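Local coordinates for ABC transporter, substrate binding protein (Agrobacterium tumefaciens, PDB 3C9H) that probably captures a solute in the periplasm and hands it to an ABC importer, and binds a magnesium ion, at residues Tyr176-Glu179 with Gly184-Phe187; Ser189-Gln194 with Gly231-Gly236. All coordinates share one frame; numbering follows the deposited sequence.

Contact 1: Tyr176-Glu179 with Gly184-Phe187; sequences YDIE and GFLF
Ile178 and Phe185 bring the two backbones to 4.4 Å between their CA atoms, where the chain leaving strand 173-176 passes close against the first turns of helix 183-194. No hydrogen bond joins the two segments, so the contact is one of packing. Tyr176 lies against Gly184: its CB is 3.7 Å from Gly184 CA, and Gly184 N sits 4.2 Å above one ring face, displaced toward the rim. With no side chain on Gly184, the strand end packs directly on the helix backbone. With CG anti to its carbonyl carbon (chi1 -88°), the tyrosine ring lies across the start of the helix, and its CE1 stands 4.2 Å from Phe187 CE2, at the edge of the Phe187 ring. The phenol oxygen hydrogen-bonds with Ser216 OG and with a bound citrate, probably from the crystallisation liquor. Ile178 uses two branches. Its CG2 rests 3.5 Å from Gly184 O, while CD1, at the end of the other branch, reaches Phe185 CD1 at 4.1 Å, the two side chains running obliquely to each other. Phe185 CB also lies 3.6 Å from Ile178 O; helix 338-353 also packs on both residues, and its Arg341 makes a cation-pi contact with the Phe185 ring. Asp177 turns away from the helix, and its OD1 accepts from Glu179 N at 3.0 Å, closing an Asx turn that bends the loop. The arrangement is a strand-to-helix connection as in periplasmic solute-binding proteins, with the side chain of the strand-end tyrosine near the magnesium ion and bonded to citrate, consistent with a place at the ligand cleft.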
ATOM      1  N   TYR A 176       7.511   3.165  -8.910  1.00 21.31           N
ATOM      2  CA  TYR A 176       6.219   2.649  -9.340  1.00 21.27           C
ATOM      3  C   TYR A 176       5.830   3.258 -10.683  1.00 21.36           C
ATOM      4  O   TYR A 176       5.996   4.448 -10.902  1.00 19.89           O
ATOM      5  CB  TYR A 176       5.115   3.006  -8.349  1.00 21.16           C
ATOM      6  CG  TYR A 176       4.921   2.032  -7.220  1.00 20.98           C
ATOM      7  CD1 TYR A 176       5.166   2.405  -5.899  1.00 22.20           C
ATOM      8  CD2 TYR A 176       4.466   0.748  -7.465  1.00 21.49           C
ATOM      9  CE1 TYR A 176       4.942   1.499  -4.846  1.00 22.30           C
ATOM     10  CE2 TYR A 176       4.240  -0.137  -6.424  1.00 20.36           C
ATOM     11  CZ  TYR A 176       4.468   0.246  -5.133  1.00 20.49           C
ATOM     12  OH  TYR A 176       4.228  -0.653  -4.127  1.00 20.57           O
ATOM     13  N   ASP A 177       5.325   2.407 -11.552  1.00 21.81           N
ATOM     14  CA  ASP A 177       4.572   2.827 -12.704  1.00 22.65           C
ATOM     15  C   ASP A 177       3.189   3.232 -12.217  1.00 22.67           C
ATOM     16  O   ASP A 177       2.350   2.383 -11.920  1.00 21.93           O
ATOM     17  CB  ASP A 177       4.462   1.671 -13.675  1.00 22.75           C
ATOM     18  CG  ASP A 177       3.746   2.046 -14.957  1.00 23.44           C
ATOM     19  OD1 ASP A 177       3.096   3.116 -15.029  1.00 28.21           O
ATOM     20  OD2 ASP A 177       3.860   1.259 -15.905  1.00 28.24           O
ATOM     21  N   ILE A 178       2.971   4.527 -12.134  1.00 23.04           N
ATOM     22  CA  ILE A 178       1.737   5.047 -11.582  1.00 24.08           C
ATOM     23  C   ILE A 178       0.525   4.755 -12.462  1.00 25.34           C
ATOM     24  O   ILE A 178      -0.607   4.825 -11.990  1.00 26.12           O
ATOM     25  CB  ILE A 178       1.817   6.525 -11.194  1.00 23.39           C
ATOM     26  CG1 ILE A 178       1.758   7.463 -12.415  1.00 23.69           C
ATOM     27  CG2 ILE A 178       3.053   6.787 -10.351  1.00 23.20           C
ATOM     28  CD1 ILE A 178       1.524   8.911 -12.050  1.00 23.17           C
ATOM     29  N   GLU A 179       0.764   4.402 -13.717  1.00 26.38           N
ATOM     30  CA  GLU A 179      -0.315   3.992 -14.604  1.00 28.23           C
ATOM     31  C   GLU A 179      -0.815   2.606 -14.274  1.00 28.11           C
ATOM     32  O   GLU A 179      -1.975   2.298 -14.514  1.00 28.86           O
ATOM     33  CB  GLU A 179       0.129   4.019 -16.077  1.00 28.51           C
ATOM     34  CG  GLU A 179       0.183   5.410 -16.658  1.00 31.07           C
ATOM     35  CD  GLU A 179       0.316   5.400 -18.177  1.00 32.67           C
ATOM     36  OE1 GLU A 179       0.991   4.491 -18.709  1.00 39.29           O
ATOM     37  OE2 GLU A 179      -0.246   6.307 -18.838  1.00 41.64           O
ATOM     38  N   GLY A 184       1.085   3.445  -6.277  1.00 20.56           N
ATOM     39  CA  GLY A 184       2.020   4.356  -6.955  1.00 20.19           C
ATOM     40  C   GLY A 184       1.371   5.673  -7.302  1.00 20.41           C
ATOM     41  O   GLY A 184       1.933   6.742  -7.009  1.00 19.56           O
ATOM     42  N   PHE A 185       0.196   5.618  -7.941  1.00 20.24           N
ATOM     43  CA  PHE A 185      -0.520   6.827  -8.262  1.00 20.80           C
ATOM     44  C   PHE A 185      -0.841   7.653  -6.995  1.00 21.23           C
ATOM     45  O   PHE A 185      -0.635   8.866  -6.953  1.00 21.95           O
ATOM     46  CB  PHE A 185      -1.810   6.554  -9.052  1.00 21.30           C
ATOM     47  CG  PHE A 185      -2.561   7.815  -9.331  1.00 21.13           C
ATOM     48  CD1 PHE A 185      -2.232   8.590 -10.417  1.00 23.60           C
ATOM     49  CD2 PHE A 185      -3.507   8.291  -8.425  1.00 21.93           C
ATOM     50  CE1 PHE A 185      -2.884   9.822 -10.633  1.00 23.53           C
ATOM     51  CE2 PHE A 185      -4.152   9.514  -8.621  1.00 22.31           C
ATOM     52  CZ  PHE A 185      -3.828  10.282  -9.719  1.00 21.95           C
ATOM     53  N   LEU A 186      -1.328   6.985  -5.962  1.00 21.65           N
ATOM     54  CA  LEU A 186      -1.623   7.654  -4.699  1.00 21.93           C
ATOM     55  C   LEU A 186      -0.394   8.400  -4.201  1.00 21.83           C
ATOM     56  O   LEU A 186      -0.484   9.566  -3.856  1.00 21.30           O
ATOM     57  CB  LEU A 186      -2.113   6.639  -3.646  1.00 22.59           C
ATOM     58  CG  LEU A 186      -2.548   7.191  -2.273  1.00 21.99           C
ATOM     59  CD1 LEU A 186      -3.798   8.025  -2.422  1.00 24.83           C
ATOM     60  CD2 LEU A 186      -2.777   6.079  -1.244  1.00 23.03           C
ATOM     61  N   PHE A 187       0.755   7.729  -4.151  1.00 22.00           N
ATOM     62  CA  PHE A 187       1.949   8.354  -3.624  1.00 22.27           C
ATOM     63  C   PHE A 187       2.317   9.574  -4.490  1.00 23.21           C
ATOM     64  O   PHE A 187       2.661  10.617  -3.951  1.00 23.37           O
ATOM     65  CB  PHE A 187       3.140   7.384  -3.542  1.00 21.20           C
ATOM     66  CG  PHE A 187       3.018   6.278  -2.486  1.00 20.48           C
ATOM     67  CD1 PHE A 187       2.313   6.465  -1.282  1.00 20.25           C
ATOM     68  CD2 PHE A 187       3.703   5.082  -2.672  1.00 21.42           C
ATOM     69  CE1 PHE A 187       2.250   5.438  -0.326  1.00 22.14           C
ATOM     70  CE2 PHE A 187       3.660   4.056  -1.726  1.00 19.51           C
ATOM     71  CZ  PHE A 187       2.933   4.234  -0.550  1.00 21.07           C
TER

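Contact 2: Ser189-Gln194 with Gly231-Gly236; sequences SRDQEQ and GYNILG
Asp191 OD2 accepts a hydrogen bond of 2.8 Å from Tyr232 OH, the one hydrogen bond between segments 189-194 and 231-236. A G1 beta bulge at Asn233 and Ile234, set against Val138 of the adjoining strand 135-142, interrupts strand 230-235, and the chain turns a corner at Tyr232 and Asn233. Asp191 and Tyr232 reach toward each other from opposite directions. Tyr232, its CG anti to the backbone N (chi1 175°), reaches out to present its hydroxyl, and the carboxylate oxygen lies near the plane of the ring, at its edge. The ring and carboxylate planes are turned 42° apart, and the phenol oxygen meets OD2 from above the carboxylate plane, 56° out of it. Both acid oxygens are occupied in this buried place: OD1 accepts from Tyr257 OH, while Arg155 bonds to the tyrosine hydroxyl through NE and forms a long, weak ion pair with OD1. The nearby guanidinium would be expected to stabilise the negative charge. Within the helix, Arg190 and Glu193 form a salt bridge, with Arg190 NH1 2.6 Å from Glu193 OE1.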
ATOM      1  N   SER A 189       0.320  11.422  -6.287  1.00 26.15           N
ATOM      2  CA  SER A 189      -0.672  12.485  -6.094  1.00 26.51           C
ATOM      3  C   SER A 189      -0.427  13.222  -4.757  1.00 27.13           C
ATOM      4  O   SER A 189      -0.590  14.461  -4.673  1.00 26.82           O
ATOM      5  CB  SER A 189      -2.099  11.939  -6.238  1.00 26.44           C
ATOM      6  OG  SER A 189      -2.534  11.254  -5.070  1.00 28.98           O
ATOM      7  N   ARG A 190       0.043  12.480  -3.744  1.00 26.87           N
ATOM      8  CA  ARG A 190       0.412  13.082  -2.472  1.00 27.98           C
ATOM      9  C   ARG A 190       1.725  13.883  -2.551  1.00 28.35           C
ATOM     10  O   ARG A 190       1.831  14.946  -1.951  1.00 27.41           O
ATOM     11  CB  ARG A 190       0.499  12.029  -1.368  1.00 27.93           C
ATOM     12  CG  ARG A 190      -0.750  11.179  -1.177  1.00 30.17           C
ATOM     13  CD  ARG A 190      -2.008  12.011  -1.006  1.00 35.94           C
ATOM     14  NE  ARG A 190      -2.100  12.604   0.326  1.00 38.17           N
ATOM     15  CZ  ARG A 190      -3.069  13.440   0.703  1.00 42.01           C
ATOM     16  NH1 ARG A 190      -4.025  13.799  -0.157  1.00 42.84           N
ATOM     17  NH2 ARG A 190      -3.092  13.919   1.948  1.00 41.05           N
ATOM     18  N   ASP A 191       2.725  13.350  -3.256  1.00 29.43           N
ATOM     19  CA  ASP A 191       3.967  14.087  -3.516  1.00 30.68           C
ATOM     20  C   ASP A 191       3.664  15.472  -4.134  1.00 31.97           C
ATOM     21  O   ASP A 191       4.199  16.484  -3.714  1.00 30.56           O
ATOM     22  CB  ASP A 191       4.857  13.310  -4.488  1.00 30.50           C
ATOM     23  CG  ASP A 191       5.629  12.186  -3.836  1.00 30.44           C
ATOM     24  OD1 ASP A 191       5.795  12.179  -2.596  1.00 30.70           O
ATOM     25  OD2 ASP A 191       6.115  11.312  -4.586  1.00 30.62           O
ATOM     26  N   GLN A 192       2.810  15.488  -5.147  1.00 34.36           N
ATOM     27  CA  GLN A 192       2.379  16.735  -5.776  1.00 36.20           C
ATOM     28  C   GLN A 192       1.770  17.740  -4.785  1.00 37.59           C
ATOM     29  O   GLN A 192       1.975  18.943  -4.944  1.00 37.78           O
ATOM     30  CB  GLN A 192       1.383  16.450  -6.892  1.00 36.19           C
ATOM     31  CG  GLN A 192       1.284  17.623  -7.879  1.00 36.70           C
ATOM     32  CD  GLN A 192       0.224  17.419  -8.923  1.00 37.42           C
ATOM     33  OE1 GLN A 192      -0.834  16.868  -8.632  1.00 41.07           O
ATOM     34  NE2 GLN A 192       0.502  17.856 -10.156  1.00 40.55           N
ATOM     35  N   GLU A 193       1.040  17.255  -3.775  1.00 39.23           N
ATOM     36  CA  GLU A 193       0.443  18.131  -2.736  1.00 41.49           C
ATOM     37  C   GLU A 193       1.445  18.651  -1.679  1.00 42.46           C
ATOM     38  O   GLU A 193       1.228  19.716  -1.105  1.00 42.69           O
ATOM     39  CB  GLU A 193      -0.759  17.437  -2.048  1.00 41.26           C
ATOM     40  CG  GLU A 193      -2.086  17.661  -2.785  1.00 43.74           C
ATOM     41  CD  GLU A 193      -3.180  16.600  -2.499  1.00 45.10           C
ATOM     42  OE1 GLU A 193      -3.103  15.909  -1.451  1.00 48.19           O
ATOM     43  OE2 GLU A 193      -4.128  16.471  -3.338  1.00 49.91           O
ATOM     44  N   GLN A 194       2.524  17.913  -1.403  1.00 43.65           N
ATOM     45  CA  GLN A 194       3.576  18.410  -0.490  1.00 44.55           C
ATOM     46  C   GLN A 194       4.533  19.288  -1.239  1.00 46.03           C
ATOM     47  O   GLN A 194       4.739  20.445  -0.913  1.00 46.54           O
ATOM     48  CB  GLN A 194       4.440  17.285   0.098  1.00 44.89           C
ATOM     49  CG  GLN A 194       3.712  16.102   0.567  1.00 45.24           C
ATOM     50  CD  GLN A 194       2.582  16.473   1.448  1.00 47.01           C
ATOM     51  OE1 GLN A 194       2.739  17.286   2.365  1.00 46.19           O
ATOM     52  NE2 GLN A 194       1.415  15.893   1.183  1.00 48.06           N
ATOM     53  N   GLY A 231      15.689   2.721  -5.219  1.00 22.35           N
ATOM     54  CA  GLY A 231      14.257   2.768  -5.514  1.00 22.21           C
ATOM     55  C   GLY A 231      13.569   3.913  -4.783  1.00 22.18           C
ATOM     56  O   GLY A 231      13.948   4.278  -3.657  1.00 20.60           O
ATOM     57  N   TYR A 232      12.541   4.467  -5.421  1.00 22.56           N
ATOM     58  CA  TYR A 232      11.839   5.638  -4.930  1.00 22.66           C
ATOM     59  C   TYR A 232      10.352   5.311  -4.696  1.00 21.84           C
ATOM     60  O   TYR A 232       9.722   4.699  -5.552  1.00 20.94           O
ATOM     61  CB  TYR A 232      11.973   6.800  -5.936  1.00 23.86           C
ATOM     62  CG  TYR A 232      11.176   8.008  -5.552  1.00 24.20           C
ATOM     63  CD1 TYR A 232      11.640   8.875  -4.578  1.00 26.88           C
ATOM     64  CD2 TYR A 232       9.950   8.290  -6.152  1.00 25.90           C
ATOM     65  CE1 TYR A 232      10.897   9.978  -4.184  1.00 26.89           C
ATOM     66  CE2 TYR A 232       9.194   9.406  -5.767  1.00 25.74           C
ATOM     67  CZ  TYR A 232       9.671  10.237  -4.785  1.00 26.10           C
ATOM     68  OH  TYR A 232       8.955  11.350  -4.396  1.00 27.28           O
ATOM     69  N   ASN A 233       9.811   5.752  -3.563  1.00 21.40           N
ATOM     70  CA  ASN A 233       8.398   5.524  -3.186  1.00 21.61           C
ATOM     71  C   ASN A 233       8.015   4.065  -3.019  1.00 21.08           C
ATOM     72  O   ASN A 233       6.921   3.640  -3.406  1.00 21.33           O
ATOM     73  CB  ASN A 233       7.451   6.187  -4.188  1.00 22.59           C
ATOM     74  CG  ASN A 233       7.115   7.622  -3.835  1.00 23.49           C
ATOM     75  OD1 ASN A 233       6.258   8.253  -4.492  1.00 27.78           O
ATOM     76  ND2 ASN A 233       7.755   8.144  -2.807  1.00 20.63           N
ATOM     77  N   ILE A 234       8.896   3.309  -2.383  1.00 20.58           N
ATOM     78  CA  ILE A 234       8.707   1.891  -2.182  1.00 20.74           C
ATOM     79  C   ILE A 234       7.992   1.713  -0.844  1.00 20.90           C
ATOM     80  O   ILE A 234       8.198   2.501   0.071  1.00 19.82           O
ATOM     81  CB  ILE A 234      10.086   1.139  -2.205  1.00 21.61           C
ATOM     82  CG1 ILE A 234      10.821   1.487  -3.510  1.00 22.13           C
ATOM     83  CG2 ILE A 234       9.900  -0.391  -2.050  1.00 20.67           C
ATOM     84  CD1 ILE A 234       9.998   1.242  -4.781  1.00 23.36           C
ATOM     85  N   LEU A 235       7.159   0.672  -0.739  1.00 21.20           N
ATOM     86  CA  LEU A 235       6.496   0.360   0.510  1.00 21.49           C
ATOM     87  C   LEU A 235       7.511  -0.021   1.598  1.00 21.55           C
ATOM     88  O   LEU A 235       8.244  -0.993   1.466  1.00 21.27           O
ATOM     89  CB  LEU A 235       5.426  -0.720   0.310  1.00 21.79           C
ATOM     90  CG  LEU A 235       4.173  -0.334  -0.510  1.00 22.82           C
ATOM     91  CD1 LEU A 235       3.229  -1.537  -0.614  1.00 24.26           C
ATOM     92  CD2 LEU A 235       3.443   0.908   0.078  1.00 23.72           C
ATOM     93  N   GLY A 236       7.527   0.745   2.682  1.00 21.17           N
ATOM     94  CA  GLY A 236       8.502   0.549   3.757  1.00 21.18           C
ATOM     95  C   GLY A 236       8.332  -0.776   4.467  1.00 21.65           C
ATOM     96  O   GLY A 236       9.292  -1.370   4.902  1.00 21.68           O
TER

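Overall arrangement
From the N terminus, the chain runs down strand 173-176 into a short loop that contact 1 closes at once, folding it back on the start of helix 183-194. Contact 2 opens farther along the same helix and closes a much longer excursion through helices 198-207 and 216-224 before strand 230-235 returns beside strand 173-176, parallel to it. The contacts are therefore in series, neither nested nor crossed, with centres about 8 Å apart. They also touch: Tyr176 CE1 lies 3.3 Å from Asn233 O, and Phe187 CZ is 3.4 Å from Leu235 CD2. Together they pack helix 183-194 against two neighbouring strands.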